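Local coordinates for protein FMN Adenylyltransferase (Candida glabrata, PDB 3FWK) that catalyses the transfer of an adenylyl group from ATP to FMN, yielding FAD and pyrophosphate in the last step of FAD biosynthesis, at residues 135-140 against 151-156; 215-220 against 225-230; 44-49 against 79-84; 19-24 against 37-42. One frame throughout, in Å; residues are numbered along the deposited sequence.

Contact 1 (135-140 against 151-156)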
loop_
_atom_site.group_PDB
_atom_site.type_symbol
_atom_site.label_atom_id
_atom_site.label_comp_id
_atom_site.label_asym_id
_atom_site.label_seq_id
_atom_site.Cartn_x
_atom_site.Cartn_y
_atom_site.Cartn_z
ATOM N N SER A 135 11.311 4.587 10.074
ATOM C CA SER A 135 12.651 4.054 10.369
ATOM C C SER A 135 12.754 2.746 9.629
ATOM O O SER A 135 12.227 1.718 10.074
ATOM C CB SER A 135 12.921 3.818 11.829
ATOM O OG SER A 135 14.251 3.326 11.870
ATOM N N LEU A 136 13.348 2.809 8.452
ATOM C CA LEU A 136 13.316 1.727 7.506
ATOM C C LEU A 136 14.475 0.756 7.739
ATOM O O LEU A 136 15.626 1.142 7.795
ATOM C CB LEU A 136 13.426 2.336 6.128
ATOM C CG LEU A 136 13.505 1.427 4.944
ATOM C CD1 LEU A 136 12.213 0.664 4.907
ATOM C CD2 LEU A 136 13.775 2.215 3.643
ATOM N N TYR A 137 14.127 -0.518 7.847
ATOM C CA TYR A 137 15.044 -1.653 7.728
ATOM C C TYR A 137 14.723 -2.370 6.425
ATOM O O TYR A 137 13.559 -2.671 6.152
ATOM C CB TYR A 137 14.871 -2.608 8.885
ATOM C CG TYR A 137 15.663 -3.914 8.746
ATOM C CD1 TYR A 137 16.912 -4.071 9.349
ATOM C CD2 TYR A 137 15.152 -4.999 8.023
ATOM C CE1 TYR A 137 17.596 -5.281 9.260
ATOM C CE2 TYR A 137 15.838 -6.195 7.915
ATOM C CZ TYR A 137 17.072 -6.321 8.524
ATOM O OH TYR A 137 17.749 -7.521 8.442
ATOM N N GLU A 138 15.747 -2.668 5.636
ATOM C CA GLU A 138 15.579 -3.446 4.398
ATOM C C GLU A 138 16.383 -4.728 4.517
ATOM O O GLU A 138 17.555 -4.694 4.936
ATOM C CB GLU A 138 16.089 -2.657 3.145
ATOM C CG GLU A 138 15.327 -1.351 2.906
ATOM C CD GLU A 138 15.584 -0.761 1.540
ATOM O OE1 GLU A 138 16.601 -1.129 0.926
ATOM O OE2 GLU A 138 14.767 0.065 1.053
ATOM N N SER A 139 15.788 -5.858 4.140
ATOM C CA SER A 139 16.561 -7.075 3.974
ATOM C C SER A 139 17.542 -6.907 2.824
ATOM O O SER A 139 17.444 -5.973 2.010
ATOM C CB SER A 139 15.636 -8.275 3.762
ATOM O OG SER A 139 15.037 -8.208 2.473
ATOM N N ASP A 140 18.465 -7.843 2.710
ATOM C CA ASP A 140 19.529 -7.683 1.735
ATOM C C ASP A 140 19.124 -8.244 0.393
ATOM O O ASP A 140 19.020 -9.457 0.246
ATOM C CB ASP A 140 20.767 -8.415 2.224
ATOM C CG ASP A 140 21.942 -8.230 1.321
ATOM O OD1 ASP A 140 21.914 -7.618 0.226
ATOM O OD2 ASP A 140 23.009 -8.722 1.773
ATOM N N PHE A 151 12.955 -12.551 7.459
ATOM C CA PHE A 151 12.298 -12.111 8.690
ATOM C C PHE A 151 13.001 -12.692 9.915
ATOM O O PHE A 151 13.012 -12.057 10.962
ATOM C CB PHE A 151 10.797 -12.431 8.676
ATOM C CG PHE A 151 9.964 -11.330 8.120
ATOM C CD1 PHE A 151 9.763 -10.162 8.831
ATOM C CD2 PHE A 151 9.356 -11.475 6.894
ATOM C CE1 PHE A 151 8.930 -9.131 8.314
ATOM C CE2 PHE A 151 8.557 -10.452 6.354
ATOM C CZ PHE A 151 8.350 -9.291 7.059
ATOM N N GLU A 152 13.601 -13.871 9.798
ATOM C CA GLU A 152 14.387 -14.400 10.929
ATOM C C GLU A 152 15.561 -13.489 11.234
ATOM O O GLU A 152 15.846 -13.187 12.403
ATOM C CB GLU A 152 14.858 -15.818 10.625
ATOM C CG GLU A 152 15.750 -16.391 11.712
ATOM C CD GLU A 152 15.089 -16.372 13.083
ATOM O OE1 GLU A 152 13.889 -16.754 13.179
ATOM O OE2 GLU A 152 15.780 -15.964 14.059
ATOM N N THR A 153 16.240 -13.021 10.190
ATOM C CA THR A 153 17.334 -12.081 10.377
ATOM C C THR A 153 16.861 -10.766 10.976
ATOM O O THR A 153 17.488 -10.219 11.895
ATOM C CB THR A 153 18.083 -11.862 9.054
ATOM O OG1 THR A 153 18.627 -13.119 8.651
ATOM C CG2 THR A 153 19.161 -10.786 9.202
ATOM N N PHE A 154 15.728 -10.271 10.496
ATOM C CA PHE A 154 15.110 -9.085 11.059
ATOM C C PHE A 154 14.844 -9.227 12.555
ATOM O O PHE A 154 15.153 -8.331 13.338
ATOM C CB PHE A 154 13.813 -8.796 10.299
ATOM C CG PHE A 154 12.980 -7.771 10.951
ATOM C CD1 PHE A 154 13.267 -6.445 10.804
ATOM C CD2 PHE A 154 11.914 -8.151 11.763
ATOM C CE1 PHE A 154 12.481 -5.455 11.439
ATOM C CE2 PHE A 154 11.137 -7.199 12.416
ATOM C CZ PHE A 154 11.387 -5.875 12.239
ATOM N N LEU A 155 14.313 -10.361 12.969
ATOM C CA LEU A 155 14.024 -10.547 14.395
ATOM C C LEU A 155 15.309 -10.621 15.254
ATOM O O LEU A 155 15.304 -10.146 16.404
ATOM C CB LEU A 155 13.098 -11.755 14.602
ATOM C CG LEU A 155 11.624 -11.526 14.988
ATOM C CD1 LEU A 155 11.493 -10.992 16.425
ATOM C CD2 LEU A 155 10.879 -10.639 13.976
ATOM N N GLN A 156 16.422 -11.096 14.681
ATOM C CA GLN A 156 17.726 -11.044 15.396
ATOM C C GLN A 156 18.168 -9.598 15.632
ATOM O O GLN A 156 18.774 -9.291 16.658
ATOM C CB GLN A 156 18.814 -11.775 14.600
ATOM C CG GLN A 156 18.637 -13.281 14.515
ATOM C CD GLN A 156 19.592 -13.955 13.492
ATOM O OE1 GLN A 156 20.276 -13.281 12.706
ATOM N NE2 GLN A 156 19.611 -15.291 13.494
#

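Contact 2 (215-220 against 225-230)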
loop_
_atom_site.group_PDB
_atom_site.type_symbol
_atom_site.label_atom_id
_atom_site.label_comp_id
_atom_site.label_asym_id
_atom_site.label_seq_id
_atom_site.Cartn_x
_atom_site.Cartn_y
_atom_site.Cartn_z
ATOM N N PRO A 215 1.291 11.127 -2.683
ATOM C CA PRO A 215 2.065 10.553 -3.798
ATOM C C PRO A 215 1.938 9.044 -3.739
ATOM O O PRO A 215 2.052 8.462 -2.662
ATOM C CB PRO A 215 3.535 10.989 -3.477
ATOM C CG PRO A 215 3.371 12.209 -2.602
ATOM C CD PRO A 215 2.130 11.907 -1.755
ATOM N N ILE A 216 1.788 8.408 -4.881
ATOM C CA ILE A 216 1.756 6.951 -4.945
ATOM C C ILE A 216 2.833 6.479 -5.906
ATOM O O ILE A 216 3.431 7.289 -6.629
ATOM C CB ILE A 216 0.391 6.410 -5.386
ATOM C CG1 ILE A 216 0.085 6.806 -6.824
ATOM C CG2 ILE A 216 -0.717 6.943 -4.427
ATOM C CD1 ILE A 216 -1.230 6.218 -7.340
ATOM N N CYS A 217 3.100 5.165 -5.926
ATOM C CA CYS A 217 4.071 4.666 -6.897
ATOM C C CYS A 217 3.591 4.940 -8.310
ATOM O O CYS A 217 2.519 4.449 -8.704
ATOM C CB CYS A 217 4.304 3.199 -6.696
ATOM S SG CYS A 217 5.568 2.543 -7.855
ATOM N N GLU A 218 4.347 5.713 -9.094
ATOM C CA GLU A 218 3.786 6.208 -10.333
ATOM C C GLU A 218 3.727 5.167 -11.439
ATOM O O GLU A 218 3.142 5.413 -12.492
ATOM C CB GLU A 218 4.445 7.545 -10.770
ATOM C CG GLU A 218 3.868 8.770 -10.040
ATOM C CD GLU A 218 2.422 9.054 -10.445
ATOM O OE1 GLU A 218 1.553 8.967 -9.578
ATOM O OE2 GLU A 218 2.154 9.323 -11.636
ATOM N N LEU A 219 4.240 3.951 -11.202
ATOM C CA LEU A 219 3.971 2.871 -12.155
ATOM C C LEU A 219 2.473 2.644 -12.400
ATOM O O LEU A 219 2.080 2.291 -13.507
ATOM C CB LEU A 219 4.642 1.561 -11.710
ATOM C CG LEU A 219 6.174 1.611 -11.776
ATOM C CD1 LEU A 219 6.745 0.342 -11.135
ATOM C CD2 LEU A 219 6.696 1.821 -13.221
ATOM N N TYR A 220 1.633 2.808 -11.371
ATOM C CA TYR A 220 0.192 2.579 -11.582
ATOM C C TYR A 220 -0.359 3.508 -12.642
ATOM O O TYR A 220 -1.250 3.123 -13.417
ATOM C CB TYR A 220 -0.567 2.746 -10.258
ATOM C CG TYR A 220 -0.142 1.768 -9.197
ATOM C CD1 TYR A 220 -0.199 0.387 -9.417
ATOM C CD2 TYR A 220 0.355 2.235 -7.965
ATOM C CE1 TYR A 220 0.218 -0.508 -8.414
ATOM C CE2 TYR A 220 0.745 1.343 -6.961
ATOM C CZ TYR A 220 0.678 0.010 -7.195
ATOM O OH TYR A 220 1.107 -0.826 -6.190
ATOM N N THR A 225 -1.263 -2.734 -12.630
ATOM C CA THR A 225 -2.207 -2.934 -11.545
ATOM C C THR A 225 -1.643 -3.745 -10.405
ATOM O O THR A 225 -2.233 -3.785 -9.333
ATOM C CB THR A 225 -3.493 -3.613 -12.068
ATOM O OG1 THR A 225 -3.160 -4.856 -12.702
ATOM C CG2 THR A 225 -4.202 -2.717 -13.064
ATOM N N SER A 226 -0.517 -4.402 -10.631
ATOM C CA SER A 226 0.126 -5.182 -9.591
ATOM C C SER A 226 1.593 -5.269 -9.851
ATOM O O SER A 226 1.986 -5.789 -10.922
ATOM C CB SER A 226 -0.394 -6.650 -9.607
ATOM O OG SER A 226 0.243 -7.473 -8.654
ATOM N N LEU A 227 2.390 -4.818 -8.871
ATOM C CA LEU A 227 3.821 -4.650 -9.058
ATOM C C LEU A 227 4.502 -5.924 -8.583
ATOM O O LEU A 227 4.807 -6.106 -7.420
ATOM C CB LEU A 227 4.314 -3.419 -8.305
ATOM C CG LEU A 227 3.599 -2.123 -8.736
ATOM C CD1 LEU A 227 4.107 -0.943 -7.898
ATOM C CD2 LEU A 227 3.688 -1.831 -10.229
ATOM N N GLY A 228 4.656 -6.875 -9.483
ATOM C CA GLY A 228 5.454 -8.037 -9.210
ATOM C C GLY A 228 6.888 -7.675 -9.596
ATOM O O GLY A 228 7.294 -6.502 -9.589
ATOM N N ASN A 229 7.622 -8.643 -10.058
ATOM C CA ASN A 229 9.011 -8.403 -10.357
ATOM C C ASN A 229 9.208 -7.864 -11.784
ATOM O O ASN A 229 8.293 -7.890 -12.632
ATOM C CB ASN A 229 9.833 -9.655 -10.074
ATOM C CG ASN A 229 9.502 -10.778 -10.991
ATOM O OD1 ASN A 229 9.561 -10.635 -12.204
ATOM N ND2 ASN A 229 9.162 -11.928 -10.415
ATOM N N VAL A 230 10.419 -7.371 -12.051
ATOM C CA VAL A 230 10.670 -6.715 -13.344
ATOM C C VAL A 230 10.620 -7.656 -14.507
ATOM O O VAL A 230 10.330 -7.217 -15.639
ATOM C CB VAL A 230 12.035 -5.968 -13.381
ATOM C CG1 VAL A 230 12.022 -4.846 -12.441
ATOM C CG2 VAL A 230 13.245 -6.910 -13.115
#

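Contact 3 (44-49 against 79-84)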
loop_
_atom_site.group_PDB
_atom_site.type_symbol
_atom_site.label_atom_id
_atom_site.label_comp_id
_atom_site.label_asym_id
_atom_site.label_seq_id
_atom_site.Cartn_x
_atom_site.Cartn_y
_atom_site.Cartn_z
ATOM N N SER A 44 -11.378 -0.482 13.690
ATOM C CA SER A 44 -11.695 -1.278 14.860
ATOM C C SER A 44 -10.627 -2.337 15.141
ATOM O O SER A 44 -10.262 -2.563 16.293
ATOM C CB SER A 44 -13.056 -1.929 14.674
ATOM O OG SER A 44 -13.401 -2.636 15.831
ATOM N N ILE A 45 -10.116 -2.987 14.096
ATOM C CA ILE A 45 -9.070 -3.975 14.287
ATOM C C ILE A 45 -7.874 -3.303 14.975
ATOM O O ILE A 45 -7.308 -3.864 15.920
ATOM C CB ILE A 45 -8.674 -4.605 12.929
ATOM C CG1 ILE A 45 -9.823 -5.510 12.427
ATOM C CG2 ILE A 45 -7.376 -5.393 13.051
ATOM C CD1 ILE A 45 -9.712 -5.856 10.945
ATOM N N LEU A 46 -7.455 -2.120 14.505
ATOM C CA LEU A 46 -6.279 -1.495 15.087
ATOM C C LEU A 46 -6.541 -0.917 16.468
ATOM O O LEU A 46 -5.808 -1.187 17.433
ATOM C CB LEU A 46 -5.727 -0.444 14.130
ATOM C CG LEU A 46 -5.056 -1.021 12.886
ATOM C CD1 LEU A 46 -4.735 0.061 11.877
ATOM C CD2 LEU A 46 -3.826 -1.852 13.227
ATOM N N ILE A 47 -7.583 -0.085 16.584
ATOM C CA ILE A 47 -7.812 0.637 17.828
ATOM C C ILE A 47 -8.337 -0.282 18.933
ATOM O O ILE A 47 -7.950 -0.144 20.095
ATOM C CB ILE A 47 -8.784 1.807 17.575
ATOM C CG1 ILE A 47 -8.117 2.821 16.639
ATOM C CG2 ILE A 47 -9.253 2.449 18.887
ATOM C CD1 ILE A 47 -9.012 3.925 16.096
ATOM N N ASN A 48 -9.220 -1.212 18.588
ATOM C CA ASN A 48 -9.837 -2.080 19.587
ATOM C C ASN A 48 -9.106 -3.373 19.804
ATOM O O ASN A 48 -9.061 -3.855 20.922
ATOM C CB ASN A 48 -11.311 -2.368 19.245
ATOM C CG ASN A 48 -12.146 -1.102 19.157
ATOM O OD1 ASN A 48 -11.937 -0.174 19.924
ATOM N ND2 ASN A 48 -13.087 -1.069 18.230
ATOM N N GLU A 49 -8.568 -3.976 18.735
ATOM C CA GLU A 49 -7.984 -5.309 18.876
ATOM C C GLU A 49 -6.466 -5.323 18.944
ATOM O O GLU A 49 -5.883 -6.309 19.377
ATOM C CB GLU A 49 -8.433 -6.223 17.738
ATOM C CG GLU A 49 -9.929 -6.423 17.594
ATOM C CD GLU A 49 -10.231 -7.453 16.510
ATOM O OE1 GLU A 49 -9.733 -8.616 16.612
ATOM O OE2 GLU A 49 -10.924 -7.105 15.546
ATOM N N LEU A 79 -1.262 5.103 10.445
ATOM C CA LEU A 79 -0.918 6.440 10.969
ATOM C C LEU A 79 -2.146 7.169 11.516
ATOM O O LEU A 79 -2.077 7.760 12.618
ATOM C CB LEU A 79 -0.218 7.222 9.879
ATOM C CG LEU A 79 1.239 6.839 9.561
ATOM C CD1 LEU A 79 1.716 7.467 8.277
ATOM C CD2 LEU A 79 2.139 7.280 10.722
ATOM N N SER A 80 -3.266 7.088 10.795
ATOM C CA SER A 80 -4.487 7.723 11.296
ATOM C C SER A 80 -4.874 7.132 12.659
ATOM O O SER A 80 -5.240 7.845 13.579
ATOM C CB SER A 80 -5.595 7.468 10.285
ATOM O OG SER A 80 -6.874 7.919 10.796
ATOM N N CYS A 81 -4.779 5.813 12.791
ATOM C CA CYS A 81 -5.142 5.157 14.032
ATOM C C CYS A 81 -4.203 5.443 15.165
ATOM O O CYS A 81 -4.633 5.514 16.318
ATOM C CB CYS A 81 -5.310 3.651 13.822
ATOM S SG CYS A 81 -6.756 3.232 12.862
ATOM N N LEU A 82 -2.915 5.619 14.884
ATOM C CA LEU A 82 -1.987 6.074 15.943
ATOM C C LEU A 82 -2.397 7.432 16.473
ATOM O O LEU A 82 -2.413 7.657 17.689
ATOM C CB LEU A 82 -0.565 6.161 15.384
ATOM C CG LEU A 82 0.121 4.848 15.051
ATOM C CD1 LEU A 82 1.469 5.126 14.380
ATOM C CD2 LEU A 82 0.306 3.984 16.294
ATOM N N TRP A 83 -2.717 8.351 15.576
ATOM C CA TRP A 83 -3.183 9.665 16.006
ATOM C C TRP A 83 -4.469 9.550 16.812
ATOM O O TRP A 83 -4.597 10.124 17.899
ATOM C CB TRP A 83 -3.358 10.592 14.809
ATOM C CG TRP A 83 -3.692 11.987 15.206
ATOM C CD1 TRP A 83 -4.948 12.558 15.309
ATOM C CD2 TRP A 83 -2.765 12.997 15.621
ATOM N NE1 TRP A 83 -4.838 13.875 15.752
ATOM C CE2 TRP A 83 -3.511 14.162 15.925
ATOM C CE3 TRP A 83 -1.373 13.044 15.704
ATOM C CZ2 TRP A 83 -2.907 15.338 16.365
ATOM C CZ3 TRP A 83 -0.770 14.219 16.140
ATOM C CH2 TRP A 83 -1.531 15.341 16.449
ATOM N N GLU A 84 -5.425 8.809 16.284
ATOM C CA GLU A 84 -6.714 8.675 16.971
ATOM C C GLU A 84 -6.549 8.054 18.346
ATOM O O GLU A 84 -7.114 8.544 19.348
ATOM C CB GLU A 84 -7.678 7.897 16.093
ATOM C CG GLU A 84 -9.076 7.734 16.733
ATOM C CD GLU A 84 -10.155 7.266 15.780
ATOM O OE1 GLU A 84 -9.948 7.139 14.563
ATOM O OE2 GLU A 84 -11.290 6.988 16.270
#

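Contact 4 (19-24 against 37-42)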
loop_
_atom_site.group_PDB
_atom_site.type_symbol
_atom_site.label_atom_id
_atom_site.label_comp_id
_atom_site.label_asym_id
_atom_site.label_seq_id
_atom_site.Cartn_x
_atom_site.Cartn_y
_atom_site.Cartn_z
ATOM N N SER A 19 -10.662 10.839 8.185
ATOM C CA SER A 19 -11.899 11.407 8.697
ATOM C C SER A 19 -12.695 12.120 7.604
ATOM O O SER A 19 -13.922 12.016 7.542
ATOM C CB SER A 19 -11.557 12.381 9.819
ATOM O OG SER A 19 -11.050 11.740 10.961
ATOM N N SER A 20 -11.991 12.843 6.744
ATOM C CA SER A 20 -12.623 13.537 5.635
ATOM C C SER A 20 -13.251 12.527 4.685
ATOM O O SER A 20 -14.408 12.700 4.224
ATOM C CB SER A 20 -11.618 14.455 4.932
ATOM O OG SER A 20 -12.216 15.121 3.841
ATOM N N TYR A 21 -12.547 11.432 4.397
ATOM C CA TYR A 21 -13.134 10.416 3.528
ATOM C C TYR A 21 -14.424 9.833 4.142
ATOM O O TYR A 21 -15.441 9.636 3.448
ATOM C CB TYR A 21 -12.107 9.257 3.298
ATOM C CG TYR A 21 -12.564 8.306 2.205
ATOM C CD1 TYR A 21 -12.117 8.434 0.895
ATOM C CD2 TYR A 21 -13.493 7.282 2.487
ATOM C CE1 TYR A 21 -12.570 7.596 -0.124
ATOM C CE2 TYR A 21 -13.971 6.468 1.498
ATOM C CZ TYR A 21 -13.528 6.614 0.204
ATOM O OH TYR A 21 -14.039 5.780 -0.742
ATOM N N LEU A 22 -14.384 9.601 5.451
ATOM C CA LEU A 22 -15.549 9.059 6.172
ATOM C C LEU A 22 -16.730 10.011 6.187
ATOM O O LEU A 22 -17.865 9.570 6.394
ATOM C CB LEU A 22 -15.176 8.684 7.583
ATOM C CG LEU A 22 -14.280 7.441 7.669
ATOM C CD1 LEU A 22 -13.840 7.260 9.116
ATOM C CD2 LEU A 22 -15.039 6.187 7.218
ATOM N N GLN A 23 -16.477 11.289 5.926
ATOM C CA GLN A 23 -17.542 12.294 5.838
ATOM C C GLN A 23 -18.064 12.494 4.431
ATOM O O GLN A 23 -18.962 13.170 4.280
ATOM C CB GLN A 23 -17.020 13.617 6.397
ATOM C CG GLN A 23 -16.704 13.585 7.870
ATOM C CD GLN A 23 -15.822 14.760 8.308
ATOM O OE1 GLN A 23 -15.598 15.716 7.541
ATOM N NE2 GLN A 23 -15.301 14.683 9.541
ATOM N N ILE A 24 -17.556 11.846 3.409
ATOM C CA ILE A 24 -18.096 11.967 2.046
ATOM C C ILE A 24 -19.518 11.498 1.741
ATOM O O ILE A 24 -19.885 10.391 2.102
ATOM C CB ILE A 24 -17.224 11.206 0.971
ATOM C CG1 ILE A 24 -15.755 11.703 0.916
ATOM C CG2 ILE A 24 -17.872 11.264 -0.448
ATOM C CD1 ILE A 24 -14.838 10.696 0.192
ATOM N N ARG A 37 -17.108 1.653 4.951
ATOM C CA ARG A 37 -17.286 0.485 5.789
ATOM C C ARG A 37 -15.967 -0.273 6.015
ATOM O O ARG A 37 -15.686 -0.716 7.144
ATOM C CB ARG A 37 -18.358 -0.442 5.195
ATOM C CG ARG A 37 -19.756 0.233 5.164
ATOM C CD ARG A 37 -20.871 -0.789 4.764
ATOM N NE ARG A 37 -20.717 -1.450 3.469
ATOM C CZ ARG A 37 -21.177 -0.991 2.309
ATOM N NH1 ARG A 37 -21.708 0.227 2.234
ATOM N NH2 ARG A 37 -21.069 -1.727 1.219
ATOM N N ALA A 38 -15.164 -0.386 4.961
ATOM C CA ALA A 38 -13.879 -1.089 5.083
ATOM C C ALA A 38 -12.939 -0.317 6.017
ATOM O O ALA A 38 -12.221 -0.942 6.830
ATOM C CB ALA A 38 -13.257 -1.229 3.710
ATOM N N ILE A 39 -12.961 1.012 5.935
ATOM C CA ILE A 39 -12.163 1.838 6.872
ATOM C C ILE A 39 -12.575 1.614 8.302
ATOM O O ILE A 39 -11.745 1.447 9.203
ATOM C CB ILE A 39 -12.247 3.335 6.494
ATOM C CG1 ILE A 39 -11.572 3.593 5.152
ATOM C CG2 ILE A 39 -11.709 4.214 7.616
ATOM C CD1 ILE A 39 -11.923 4.959 4.518
ATOM N N ASN A 40 -13.887 1.608 8.549
ATOM C CA ASN A 40 -14.362 1.387 9.904
ATOM C C ASN A 40 -13.941 0.031 10.468
ATOM O O ASN A 40 -13.565 -0.064 11.628
ATOM C CB ASN A 40 -15.874 1.584 9.965
ATOM C CG ASN A 40 -16.261 3.043 9.821
ATOM O OD1 ASN A 40 -15.507 3.925 10.203
ATOM N ND2 ASN A 40 -17.434 3.286 9.258
ATOM N N THR A 41 -13.988 -1.009 9.634
ATOM C CA THR A 41 -13.513 -2.307 10.100
ATOM C C THR A 41 -12.014 -2.280 10.405
ATOM O O THR A 41 -11.581 -2.795 11.458
ATOM C CB THR A 41 -13.809 -3.394 9.072
ATOM O OG1 THR A 41 -15.226 -3.494 8.964
ATOM C CG2 THR A 41 -13.266 -4.766 9.482
ATOM N N THR A 42 -11.218 -1.669 9.517
ATOM C CA THR A 42 -9.768 -1.571 9.776
ATOM C C THR A 42 -9.480 -0.810 11.076
ATOM O O THR A 42 -8.626 -1.201 11.866
ATOM C CB THR A 42 -9.088 -0.929 8.566
ATOM O OG1 THR A 42 -9.223 -1.791 7.440
ATOM C CG2 THR A 42 -7.612 -0.610 8.856
#

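Contact 1 (135-140 against 151-156)
Packing of a helix against the outer strand of a Rossmann-like sheet brings Y137, on strand 134-138, up against F154 and T153 of helix 147-157. The two rings form a T-shaped (edge-to-face) pair in which F154 supplies the edge and Y137 the face, with centroids 5.4 Å apart and planes at 67°. CD1 of F154 makes the closest approach, 3.7 Å from CD2 of Y137, and it stands above the tyrosine ring toward the rim instead of over its middle. Both side chains have CG anti to the backbone N (chi1 173° for Y137, 169° for F154), which sends each ring into the space between strand and helix. The helix follows strand 134-138 and leads to strand 163-165, which runs parallel to strand 134-138 three places further along the sheet, with 107-111 and 61-64 in between; this is a beta-alpha-beta crossover that skips two strands. F154 accordingly also rests on V110, S62 and I164 of those neighbouring strands, while Y137 shares V110 with it. At the far end of the tyrosine, OH lies 3.6 Å from CG2 of T153, a van der Waals approach to the methyl branch. OG1 of T153 turns instead to its own helix, in a weak hydrogen bond to the backbone O of E149. CB of F154 adds a looser touch, 4.1 Å from CE2 of Y137.

Contact 2 (215-220 against 225-230)
This is buried apolar packing between two pieces of one long loop, which runs from helix 202-212 to helix 253-257: L227 inserts its branched end among C217, L219 and Y220. Within 215-220, a backbone bond from N of Y220 to O of C217 spans the turn that carries these three residues. The two methyls of L227 divide the work. CD1 of L227 goes to the tyrosine and the cysteine, lying 3.6 Å from CZ of Y220 and 3.8 Å from SG of C217. CD2 of L227 is 3.8 Å from CB of L219 and 3.9 Å from CD1 of L219. With CG anti to the carbonyl carbon (chi1 -58°) and the chain extended beyond it (chi2 178°), L227 reaches the opposing segment with its whole fork. It meets the Y220 ring obliquely near the phenol end, where OH is 3.5 Å from CD1 of L227, while CG of L227 sits 3.8 Å from CE1 of Y220.

K69, at the start of helix 69-86, bonds to both segments, its backbone N to OH of Y220 and its NZ to the backbone O of T225. It closes a glycine-containing loop after strand 61-64 that resembles the PP-loop of the phosphoadenosine phosphosulfate reductase family, so the tyrosine ties this extended loop to a probable nucleotide-binding element. W206 of helix 202-212 pairs edge-to-face with the Y220 ring, and T120 and F124 of helix 119-131 pack on C217.

Contact 3 (44-49 against 79-84)
I47 of helix 31-50 lays its CD1 methyl over the face of the carboxylate of E84 on helix 69-86. The methyl stands almost straight above the carboxyl carbon, with CD1 of I47 3.5 Å from CD of E84 and nearly equidistant from the two oxygens. E84 gets there with CG anti to the backbone N (chi1 -179°) and an extended chain that meets the isoleucine at about a right angle. One turn earlier C81 fills the gap between the helices. Its SG is 3.9 Å from CD1 of L46 and 4.0 Å from CD1 of I47, so two consecutive residues grip the sulfur. The segments run broadly the same way, their axes 9.8 Å apart at closest and inclined by 33°, so that these side chains pack in a layer between them. Helix 31-50 widens here into a pi-type turn at 45-49, where O of S44 accepts from the backbone N of both N48 and E49. The charge of E84 is met by a salt bridge from OE1 to NZ of K43. E84 thus fastens helix 69-86 to helix 31-50 twice over, by packing on I47 and by the bridge to K43, and the nearby lysine probably offsets the charge of a carboxylate that also packs against a methyl.

Contact 4 (19-24 against 37-42)
I39 is the first residue along 37-42 to meet helix 7-23, and its two branches go to different partners. Its CD1 methyl lies 3.5 Å from CD2 of Y21, oblique to the ring, while CG2 of I39 is 3.9 Å from CD2 of L22. The torsion at CB sets CG1 anti to the carbonyl carbon (chi1 -66°) and CG2 anti to the backbone N, so that the CG1 arm carries CD1 to the tyrosine while CG2 faces the leucine. N40 comes next and brings only its OD1, 3.8 Å from CD2 of L22 and 3.9 Å from CD1 of L22, resting on the leucine fork at the more open border of the contact. The two helices are consecutive in the chain and form a hairpin: their short axes run at 138°, with a closest approach of 10.6 Å. Helix 202-212 completes the surroundings of Y21, whose ring meets F208 and Y211 edge-to-face and whose OH is hydrogen-bonded to OG of S207. Between the side chains of 19-24 and 37-42 the contact is thus largely apolar, methyls against ring carbons and methyls, and it lies beside a polar link: NE2 of Q36, on helix 31-50, is hydrogen-bonded to the backbone O of both Y21 and I24, at the end of helix 7-23.

In the fold
Contacts 3 and 4 form one neighbourhood: helix 31-50 serves both, packing against helix 7-23 near its middle and helix 69-86 near its end, with centres about 12 Å apart. Contact 1 lies on the outer strand of the sheet, its centre about 32 Å from that of contact 4, on opposite sides of the chain's centre. Contact 2, in the loop region, is nearest the centre of the chain, about 10 Å from it; its own centre is about 23 Å from that of contact 1 and about 27 Å from that of contact 3. Helix 69-86 links contacts 2 and 3: its start lies at contact 2 and its last turns at contact 3. The bound glucose, held by K53, W54, K162 and Y192, is about 14 Å from the L46 side chain.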